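Local structure of tumor necrosis factor ligand superfamily member 9 (Mus musculus, 6MKB) at the interface of chains A and B. The protein is a TNF-family cytokine that binds the receptor TNFRSF9 (4-1BB) and induces proliferation of activated T cells, its extracellular TNF homology domain forming a dimer. Residues are numbered along the deposited sequence; one frame, centred on the assembly and turned at random. Chains: chain A/B, Tumor necrosis factor ligand superfamily member 9.

Contact 1: the interface of chains A and B. Residues chain A 10, 61, 162; chain B 61, 122, 162-164.
A:Phe10, A:Tyr61 and A:Phe162 face B:Tyr61, B:Leu122 and B:Phe162 from extended backbones in strands 10-15, 58-70, 115-125 and 158-163, while B:Val164, just past the end of strand 158-163, leaves the extended conformation. The patch is an aromatic cluster between two TNF homology domains, whose family fold is the beta-sandwich jelly roll. At its middle the two copies of Phe162 stack nearly parallel, ring centres 4.1 Å apart and planes inclined by 14°; the side chains slide past each other in opposite directions, and each ring overlaps the other toward its rim. Their first torsions differ: CG of A:Phe162 lies opposite the backbone N, whereas that of B:Phe162 is tucked between N and the carbonyl carbon (45°), so the twofold relation is not exact in the side chains. CB of B:Tyr61, of its own chain, lies over the other face of B:Phe162, leaving this ring sandwiched between a neighbour and its counterpart. A:Tyr61 meets B:Phe162 edge to face, planes 68° apart; CE2 of the phenylalanine points at the tyrosine face and lies 3.5 Å from CD1 of A:Tyr61. The two Tyr61 side chains cross at about a right angle, CE1 of A:Tyr61 to CE1 of B:Tyr61 being 3.7 Å. Toward the chain ends, CG2 of B:Val164 sits over the middle of the A:Phe10 ring, 3.7 Å from the ring centre, while its other methyl, CG1, reaches CD2 of A:Phe10 at 3.5 Å. CE1 of A:Phe10 lies at the edge of the B:Phe162 ring, 3.7 Å from CE1 of B:Phe162. CD2 of B:Leu122 borders the A:Phe10 ring more distantly, 4.3 Å from CZ.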
loop_
_atom_site.group_PDB
_atom_site.type_symbol
_atom_site.label_atom_id
_atom_site.label_comp_id
_atom_site.label_asym_id
_atom_site.label_seq_id
_atom_site.Cartn_x
_atom_site.Cartn_y
_atom_site.Cartn_z
ATOM N N PHE A 10 0.180 6.526 15.462
ATOM C CA PHE A 10 -0.471 5.887 14.318
ATOM C C PHE A 10 -1.925 6.337 14.176
ATOM O O PHE A 10 -2.601 6.571 15.171
ATOM C CB PHE A 10 -0.408 4.342 14.475
ATOM C CG PHE A 10 -1.094 3.517 13.401
ATOM C CD1 PHE A 10 -0.475 3.287 12.174
ATOM C CD2 PHE A 10 -2.349 2.962 13.620
ATOM C CE1 PHE A 10 -1.107 2.529 11.183
ATOM C CE2 PHE A 10 -2.982 2.203 12.630
ATOM C CZ PHE A 10 -2.355 1.985 11.419
ATOM N N TYR A 61 5.369 7.548 7.735
ATOM C CA TYR A 61 4.969 6.646 6.664
ATOM C C TYR A 61 3.500 6.973 6.426
ATOM O O TYR A 61 2.671 6.701 7.298
ATOM C CB TYR A 61 5.202 5.172 7.079
ATOM C CG TYR A 61 4.722 4.136 6.082
ATOM C CD1 TYR A 61 3.368 3.820 5.971
ATOM C CD2 TYR A 61 5.628 3.404 5.320
ATOM C CE1 TYR A 61 2.929 2.818 5.112
ATOM C CE2 TYR A 61 5.196 2.405 4.450
ATOM C CZ TYR A 61 3.843 2.119 4.350
ATOM O OH TYR A 61 3.387 1.164 3.476
ATOM N N PHE A 162 2.006 6.767 10.239
ATOM C CA PHE A 162 2.724 6.284 11.408
ATOM C C PHE A 162 4.035 7.045 11.503
ATOM O O PHE A 162 4.661 7.263 10.471
ATOM C CB PHE A 162 2.952 4.771 11.285
ATOM C CG PHE A 162 3.943 4.121 12.226
ATOM C CD1 PHE A 162 5.266 3.914 11.837
ATOM C CD2 PHE A 162 3.521 3.576 13.442
ATOM C CE1 PHE A 162 6.176 3.270 12.690
ATOM C CE2 PHE A 162 4.421 2.911 14.279
ATOM C CZ PHE A 162 5.745 2.759 13.894
ATOM N N TYR B 61 1.494 -3.363 11.210
ATOM C CA TYR B 61 1.050 -2.972 9.891
ATOM C C TYR B 61 2.094 -3.557 8.961
ATOM O O TYR B 61 3.252 -3.140 9.021
ATOM C CB TYR B 61 0.952 -1.453 9.801
ATOM C CG TYR B 61 0.569 -0.904 8.441
ATOM C CD1 TYR B 61 1.503 -0.824 7.411
ATOM C CD2 TYR B 61 -0.680 -0.337 8.228
ATOM C CE1 TYR B 61 1.174 -0.271 6.178
ATOM C CE2 TYR B 61 -1.005 0.254 7.015
ATOM C CZ TYR B 61 -0.089 0.253 5.978
ATOM O OH TYR B 61 -0.414 0.819 4.762
ATOM N N LEU B 122 -3.099 -5.306 8.622
ATOM C CA LEU B 122 -2.818 -5.218 10.039
ATOM C C LEU B 122 -2.896 -6.641 10.571
ATOM O O LEU B 122 -3.927 -7.298 10.414
ATOM C CB LEU B 122 -3.799 -4.263 10.728
ATOM C CG LEU B 122 -3.533 -2.757 10.551
ATOM C CD1 LEU B 122 -4.806 -1.948 10.804
ATOM C CD2 LEU B 122 -2.398 -2.265 11.473
ATOM N N PHE B 162 5.595 -2.337 10.788
ATOM C CA PHE B 162 5.751 -1.464 11.923
ATOM C C PHE B 162 4.785 -1.841 13.029
ATOM O O PHE B 162 3.655 -2.216 12.755
ATOM C CB PHE B 162 5.634 0.017 11.570
ATOM C CG PHE B 162 4.553 0.532 10.671
ATOM C CD1 PHE B 162 3.326 0.921 11.192
ATOM C CD2 PHE B 162 4.822 0.826 9.327
ATOM C CE1 PHE B 162 2.361 1.541 10.366
ATOM C CE2 PHE B 162 3.859 1.439 8.507
ATOM C CZ PHE B 162 2.647 1.813 9.033
ATOM N N LEU B 163 5.248 -1.758 14.287
ATOM C CA LEU B 163 4.435 -2.057 15.448
ATOM C C LEU B 163 3.488 -0.896 15.715
ATOM O O LEU B 163 3.929 0.222 15.983
ATOM C CB LEU B 163 5.307 -2.380 16.677
ATOM C CG LEU B 163 4.582 -2.717 18.002
ATOM C CD1 LEU B 163 3.600 -3.893 17.824
ATOM C CD2 LEU B 163 5.594 -3.065 19.088
ATOM N N VAL B 164 2.186 -1.187 15.644
ATOM C CA VAL B 164 1.065 -0.257 15.812
ATOM C C VAL B 164 0.527 -0.331 17.254
ATOM O O VAL B 164 0.181 0.686 17.851
ATOM C CB VAL B 164 -0.018 -0.618 14.746
ATOM C CG1 VAL B 164 -1.391 -0.091 15.096
ATOM C CG2 VAL B 164 0.404 -0.155 13.357
#

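Contact 2: the interface of chains A and B. Residues chain A 104, 106; chain B 111, 113.
A:Glu104 and B:Lys113 reach toward each other from opposite directions and meet through their charged ends, OE2 of the carboxylate lying 3.6 Å from the ammonium NZ. This is a long salt bridge, better read as electrostatic attraction than as a close bond. The A:Glu104 chain is extended beyond CG, which carries its carboxylate away from strand 100-105 toward the partner. B:Lys113 instead bends at its third torsion (-89°), and that bend helps bring NZ over B:Glu111, where it also faces A:Glu104. There NZ donates a hydrogen bond of 2.8 Å to the carboxylate oxygen OE1 of B:Glu111, approaching on its syn side but 30° out of the carboxylate plane. The ammonium thus links carboxylates of both chains, and B:Glu111, itself at the interface, helps place it. OE1 of A:Glu104 and OE2 of B:Glu111 are 4.3 Å apart; the lysine would probably offset the repulsion between these like charges. Beside this acidic pair, A:Phe106 crosses B:Glu111 obliquely, its ring turned 80° from the carboxylate plane. CE2 on the ring rim lies 4.1 Å from OE2 of B:Glu111, a loose contact. A:Glu104 belongs to strand 100-105 and A:Phe106 follows directly after it, while B:Glu111 and B:Lys113 lie in the loop leading into strand 115-125, so the end of a strand in one TNF homology domain meets a loop of the other.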
loop_
_atom_site.group_PDB
_atom_site.type_symbol
_atom_site.label_atom_id
_atom_site.label_comp_id
_atom_site.label_asym_id
_atom_site.label_seq_id
_atom_site.Cartn_x
_atom_site.Cartn_y
_atom_site.Cartn_z
ATOM N N GLU A 104 -6.011 3.669 -13.196
ATOM C CA GLU A 104 -6.432 3.816 -14.568
ATOM C C GLU A 104 -7.514 2.793 -14.880
ATOM O O GLU A 104 -7.365 1.611 -14.560
ATOM C CB GLU A 104 -5.243 3.626 -15.500
ATOM C CG GLU A 104 -4.580 4.907 -15.931
ATOM C CD GLU A 104 -3.429 4.616 -16.870
ATOM O OE1 GLU A 104 -3.676 4.111 -17.992
ATOM O OE2 GLU A 104 -2.272 4.894 -16.479
ATOM N N PHE A 106 -9.665 0.999 -17.816
ATOM C CA PHE A 106 -9.655 0.640 -19.228
ATOM C C PHE A 106 -11.012 0.043 -19.615
ATOM O O PHE A 106 -11.802 -0.275 -18.730
ATOM C CB PHE A 106 -8.501 -0.357 -19.494
ATOM C CG PHE A 106 -7.135 0.105 -19.026
ATOM C CD1 PHE A 106 -6.746 -0.051 -17.698
ATOM C CD2 PHE A 106 -6.261 0.747 -19.898
ATOM C CE1 PHE A 106 -5.483 0.374 -17.266
ATOM C CE2 PHE A 106 -5.001 1.188 -19.462
ATOM C CZ PHE A 106 -4.600 0.966 -18.163
ATOM N N GLU B 111 0.203 -3.169 -20.654
ATOM C CA GLU B 111 1.099 -2.139 -21.232
ATOM C C GLU B 111 2.575 -2.515 -21.077
ATOM O O GLU B 111 2.924 -3.339 -20.244
ATOM C CB GLU B 111 0.877 -0.764 -20.577
ATOM C CG GLU B 111 -0.492 -0.143 -20.802
ATOM C CD GLU B 111 -0.692 1.226 -20.185
ATOM O OE1 GLU B 111 -0.324 1.413 -19.002
ATOM O OE2 GLU B 111 -1.237 2.110 -20.883
ATOM N N LYS B 113 5.027 -1.087 -19.627
ATOM C CA LYS B 113 5.289 -0.037 -18.672
ATOM C C LYS B 113 5.493 -0.646 -17.275
ATOM O O LYS B 113 5.097 -1.785 -17.044
ATOM C CB LYS B 113 4.062 0.916 -18.721
ATOM C CG LYS B 113 4.258 2.310 -18.152
ATOM C CD LYS B 113 2.946 2.887 -17.602
ATOM C CE LYS B 113 2.132 3.650 -18.623
ATOM N NZ LYS B 113 0.732 3.876 -18.156
#

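Contact 1 and contact 2 lie about 31 Å apart, measured between the centres of their C-alpha atoms, toward opposite ends of the same twofold interface. They share no residue, but strand 115-125 relates them: B:Leu122 of contact 1 lies within it, and the loop carrying the chain B residues of contact 2 leads into it. Contact 1, near the chain termini, is mainly aromatic and hides 231 Å²; contact 2 is charged and hides 92 Å². In these patches, aromatic packing marks one end of the dimer and a looser electrostatic contact the other.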